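Local coordinates for protein apical membrane antigen AMA1 (Toxoplasma gondii ME49, PDB 4YIV) that takes part in host cell invasion as a microneme protein of the moving junction, the ring formed between parasite and host cell membranes, at residues E258-K263 and W267-E272. Numbering follows the deposited sequence.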
ATOM      1  N   GLU A 258      13.316   2.983 -16.364  1.00 27.27           N
ATOM      2  CA  GLU A 258      14.517   3.496 -15.733  1.00 26.53           C
ATOM      3  C   GLU A 258      15.463   2.387 -15.286  1.00 33.33           C
ATOM      4  O   GLU A 258      15.029   1.285 -14.913  1.00 31.31           O
ATOM      5  CB  GLU A 258      14.119   4.391 -14.541  1.00 26.68           C
ATOM      6  CG  GLU A 258      13.310   5.597 -15.018  1.00 31.15           C
ATOM      7  CD  GLU A 258      12.650   6.395 -13.899  1.00 35.83           C
ATOM      8  OE1 GLU A 258      12.598   5.889 -12.752  1.00 30.61           O
ATOM      9  OE2 GLU A 258      12.174   7.531 -14.195  1.00 25.33           O
ATOM     10  N   ARG A 259      16.765   2.670 -15.336  1.00 29.90           N
ATOM     11  CA  ARG A 259      17.759   1.728 -14.830  1.00 32.62           C
ATOM     12  C   ARG A 259      17.659   1.587 -13.309  1.00 33.72           C
ATOM     13  O   ARG A 259      17.464   2.566 -12.597  1.00 32.15           O
ATOM     14  CB  ARG A 259      19.168   2.176 -15.221  1.00 39.77           C
ATOM     15  CG  ARG A 259      19.422   2.139 -16.725  1.00 49.33           C
ATOM     16  CD  ARG A 259      20.879   1.848 -17.059  0.60 52.55           C
ATOM     17  NE  ARG A 259      21.048   1.777 -18.507  0.60 63.32           N
ATOM     18  CZ  ARG A 259      21.222   2.834 -19.295  0.60 62.99           C
ATOM     19  NH1 ARG A 259      21.352   2.671 -20.610  0.60 60.23           N
ATOM     20  NH2 ARG A 259      21.272   4.052 -18.769  0.60 57.38           N
ATOM     21  N   VAL A 260      17.782   0.364 -12.804  1.00 28.81           N
ATOM     22  CA  VAL A 260      17.889   0.159 -11.367  1.00 33.06           C
ATOM     23  C   VAL A 260      19.018  -0.812 -11.078  1.00 35.91           C
ATOM     24  O   VAL A 260      19.363  -1.631 -11.923  1.00 33.59           O
ATOM     25  CB  VAL A 260      16.561  -0.375 -10.769  1.00 31.79           C
ATOM     26  CG1 VAL A 260      15.478   0.652 -10.953  1.00 28.76           C
ATOM     27  CG2 VAL A 260      16.156  -1.702 -11.439  1.00 29.38           C
ATOM     28  N   GLU A 261      19.588  -0.715  -9.884  1.00 34.46           N
ATOM     29  CA  GLU A 261      20.635  -1.630  -9.473  1.00 36.73           C
ATOM     30  C   GLU A 261      20.074  -2.938  -8.889  1.00 41.05           C
ATOM     31  O   GLU A 261      20.777  -3.930  -8.825  1.00 41.70           O
ATOM     32  CB  GLU A 261      21.527  -0.971  -8.431  1.00 42.74           C
ATOM     33  CG  GLU A 261      22.106   0.374  -8.816  1.00 50.30           C
ATOM     34  CD  GLU A 261      22.648   1.099  -7.598  0.60 52.69           C
ATOM     35  OE1 GLU A 261      23.830   0.881  -7.255  0.60 55.26           O
ATOM     36  OE2 GLU A 261      21.882   1.862  -6.967  0.60 50.39           O
ATOM     37  N   SER A 262      18.822  -2.918  -8.433  1.00 35.26           N
ATOM     38  CA  SER A 262      18.206  -4.093  -7.788  1.00 33.80           C
ATOM     39  C   SER A 262      16.711  -4.124  -8.036  1.00 32.21           C
ATOM     40  O   SER A 262      16.093  -3.102  -8.376  1.00 28.74           O
ATOM     41  CB  SER A 262      18.441  -4.096  -6.280  1.00 33.64           C
ATOM     42  OG  SER A 262      17.653  -3.092  -5.655  1.00 35.76           O
ATOM     43  N   LYS A 263      16.106  -5.292  -7.885  1.00 28.25           N
ATOM     44  CA  LYS A 263      14.662  -5.344  -8.039  1.00 33.76           C
ATOM     45  C   LYS A 263      13.969  -4.570  -6.891  1.00 27.48           C
ATOM     46  O   LYS A 263      12.867  -4.037  -7.053  1.00 25.71           O
ATOM     47  CB  LYS A 263      14.185  -6.797  -8.139  1.00 33.40           C
ATOM     48  CG  LYS A 263      14.578  -7.684  -7.017  1.00 41.45           C
ATOM     49  CD  LYS A 263      14.289  -9.160  -7.380  1.00 48.24           C
ATOM     50  CE  LYS A 263      14.246 -10.043  -6.120  1.00 68.57           C
ATOM     51  NZ  LYS A 263      13.754 -11.443  -6.356  1.00 74.07           N
ATOM     52  N   TRP A 267      10.678  -1.863  -6.841  1.00 23.77           N
ATOM     53  CA  TRP A 267       9.538  -1.983  -5.956  1.00 24.29           C
ATOM     54  C   TRP A 267       9.320  -0.654  -5.248  1.00 24.75           C
ATOM     55  O   TRP A 267       8.189  -0.164  -5.166  1.00 21.33           O
ATOM     56  CB  TRP A 267       9.758  -3.135  -4.969  1.00 21.28           C
ATOM     57  CG  TRP A 267       8.786  -3.134  -3.820  1.00 21.92           C
ATOM     58  CD1 TRP A 267       7.456  -3.489  -3.863  1.00 19.41           C
ATOM     59  CD2 TRP A 267       9.060  -2.804  -2.451  1.00 20.63           C
ATOM     60  NE1 TRP A 267       6.901  -3.369  -2.621  1.00 17.83           N
ATOM     61  CE2 TRP A 267       7.851  -2.962  -1.734  1.00 19.66           C
ATOM     62  CE3 TRP A 267      10.195  -2.396  -1.762  1.00 22.52           C
ATOM     63  CZ2 TRP A 267       7.754  -2.719  -0.369  1.00 21.31           C
ATOM     64  CZ3 TRP A 267      10.094  -2.161  -0.401  1.00 23.34           C
ATOM     65  CH2 TRP A 267       8.880  -2.312   0.274  1.00 22.35           C
ATOM     66  N   VAL A 268      10.405  -0.047  -4.781  1.00 20.38           N
ATOM     67  CA  VAL A 268      10.310   1.260  -4.122  1.00 21.71           C
ATOM     68  C   VAL A 268       9.778   2.317  -5.095  1.00 21.82           C
ATOM     69  O   VAL A 268       8.929   3.146  -4.725  1.00 20.76           O
ATOM     70  CB  VAL A 268      11.668   1.718  -3.574  1.00 24.22           C
ATOM     71  CG1 VAL A 268      11.600   3.212  -3.131  1.00 27.17           C
ATOM     72  CG2 VAL A 268      12.086   0.838  -2.437  1.00 24.74           C
ATOM     73  N   LYS A 269      10.244   2.271  -6.343  1.00 23.63           N
ATOM     74  CA  LYS A 269       9.815   3.234  -7.353  1.00 24.37           C
ATOM     75  C   LYS A 269       8.321   3.172  -7.632  1.00 25.14           C
ATOM     76  O   LYS A 269       7.704   4.208  -7.921  1.00 22.62           O
ATOM     77  CB  LYS A 269      10.598   3.038  -8.684  1.00 24.58           C
ATOM     78  CG  LYS A 269      12.022   3.652  -8.753  1.00 25.95           C
ATOM     79  CD  LYS A 269      12.613   3.521 -10.194  1.00 29.77           C
ATOM     80  CE  LYS A 269      13.971   4.192 -10.328  1.00 30.70           C
ATOM     81  NZ  LYS A 269      13.877   5.680 -10.166  1.00 33.89           N
ATOM     82  N   THR A 270       7.696   1.995  -7.534  1.00 20.93           N
ATOM     83  CA  THR A 270       6.271   1.952  -7.840  1.00 18.54           C
ATOM     84  C   THR A 270       5.478   2.733  -6.795  1.00 20.69           C
ATOM     85  O   THR A 270       4.399   3.222  -7.091  1.00 23.07           O
ATOM     86  CB  THR A 270       5.720   0.483  -7.939  1.00 22.33           C
ATOM     87  OG1 THR A 270       5.820  -0.169  -6.664  1.00 23.55           O
ATOM     88  CG2 THR A 270       6.538  -0.321  -8.959  1.00 24.36           C
ATOM     89  N   PHE A 271       6.039   2.873  -5.582  1.00 19.70           N
ATOM     90  CA  PHE A 271       5.431   3.676  -4.521  1.00 19.35           C
ATOM     91  C   PHE A 271       5.862   5.145  -4.518  1.00 19.85           C
ATOM     92  O   PHE A 271       5.076   6.029  -4.171  1.00 19.86           O
ATOM     93  CB  PHE A 271       5.783   3.079  -3.156  1.00 17.72           C
ATOM     94  CG  PHE A 271       5.180   3.805  -1.986  1.00 19.79           C
ATOM     95  CD1 PHE A 271       3.825   3.749  -1.722  1.00 18.76           C
ATOM     96  CD2 PHE A 271       5.992   4.536  -1.139  1.00 20.80           C
ATOM     97  CE1 PHE A 271       3.298   4.421  -0.635  1.00 16.86           C
ATOM     98  CE2 PHE A 271       5.481   5.209  -0.063  1.00 19.69           C
ATOM     99  CZ  PHE A 271       4.122   5.146   0.202  1.00 18.95           C
ATOM    100  N   GLU A 272       7.122   5.397  -4.838  1.00 20.96           N
ATOM    101  CA  GLU A 272       7.683   6.735  -4.621  1.00 25.15           C
ATOM    102  C   GLU A 272       7.764   7.604  -5.882  1.00 24.16           C
ATOM    103  O   GLU A 272       8.047   8.792  -5.770  1.00 22.65           O
ATOM    104  CB  GLU A 272       9.072   6.605  -3.968  1.00 23.02           C
ATOM    105  CG  GLU A 272       9.026   5.998  -2.561  1.00 23.05           C
ATOM    106  CD  GLU A 272      10.289   6.223  -1.765  1.00 34.18           C
ATOM    107  OE1 GLU A 272      10.298   5.935  -0.531  1.00 28.10           O
ATOM    108  OE2 GLU A 272      11.290   6.671  -2.368  1.00 33.30           O
TER
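K269 reaches from the helix across to the edge strand and ends at the carboxylate of E258. Its NZ forms a salt bridge with E258 OE1 at 2.9 Å. The ammonium group comes in on the syn side of that oxygen, 34° out of the carboxylate plane. The lysine chain is extended as far as CE and then bends (chi4 -66°), which turns NZ onto the acid. The chain of E258 is extended beyond CG and meets the lysine at a steep slant. Its carboxylate oxygen also lies against the lysine methylenes, with OE1 3.3 Å from K269 CE.

V260 flanks the same lysine chain, and the two side chains run past each other in opposite directions. Its CG1 touches K269 CE at 3.9 Å and CD at slightly longer range. The buried valine, just past the end of strand 256-259, also packs on C313 and Y303 of the same sheet. K269 thus sets its methylenes against both the valine methyl and the carboxylate oxygen, and its charged NZ against the acid.

At the turn, the contact passes to the backbone. W267 N donates to K263 O over 3.1 Å, an i to i+4 bond in the first turn of helix 263-272. S262 is the N-cap of this helix, and its OG accepts from Q265 N. The indole of W267 turns away from the strand; its NE1 bonds to G336 O, and its ring meets those of Y332 and H208.

The arrangement is a strand-turn-helix connection in the AMA1 ectodomain, a protein of PAN-type domains. Strand 256-259 is an outermost strand of a five-stranded antiparallel sheet, paired with strand 311-316. The charge pair, with the lysine methylenes packed against V260, ties the helix to this edge strand. Both partners are partly exposed, so water probably makes the pair weaker than a buried one.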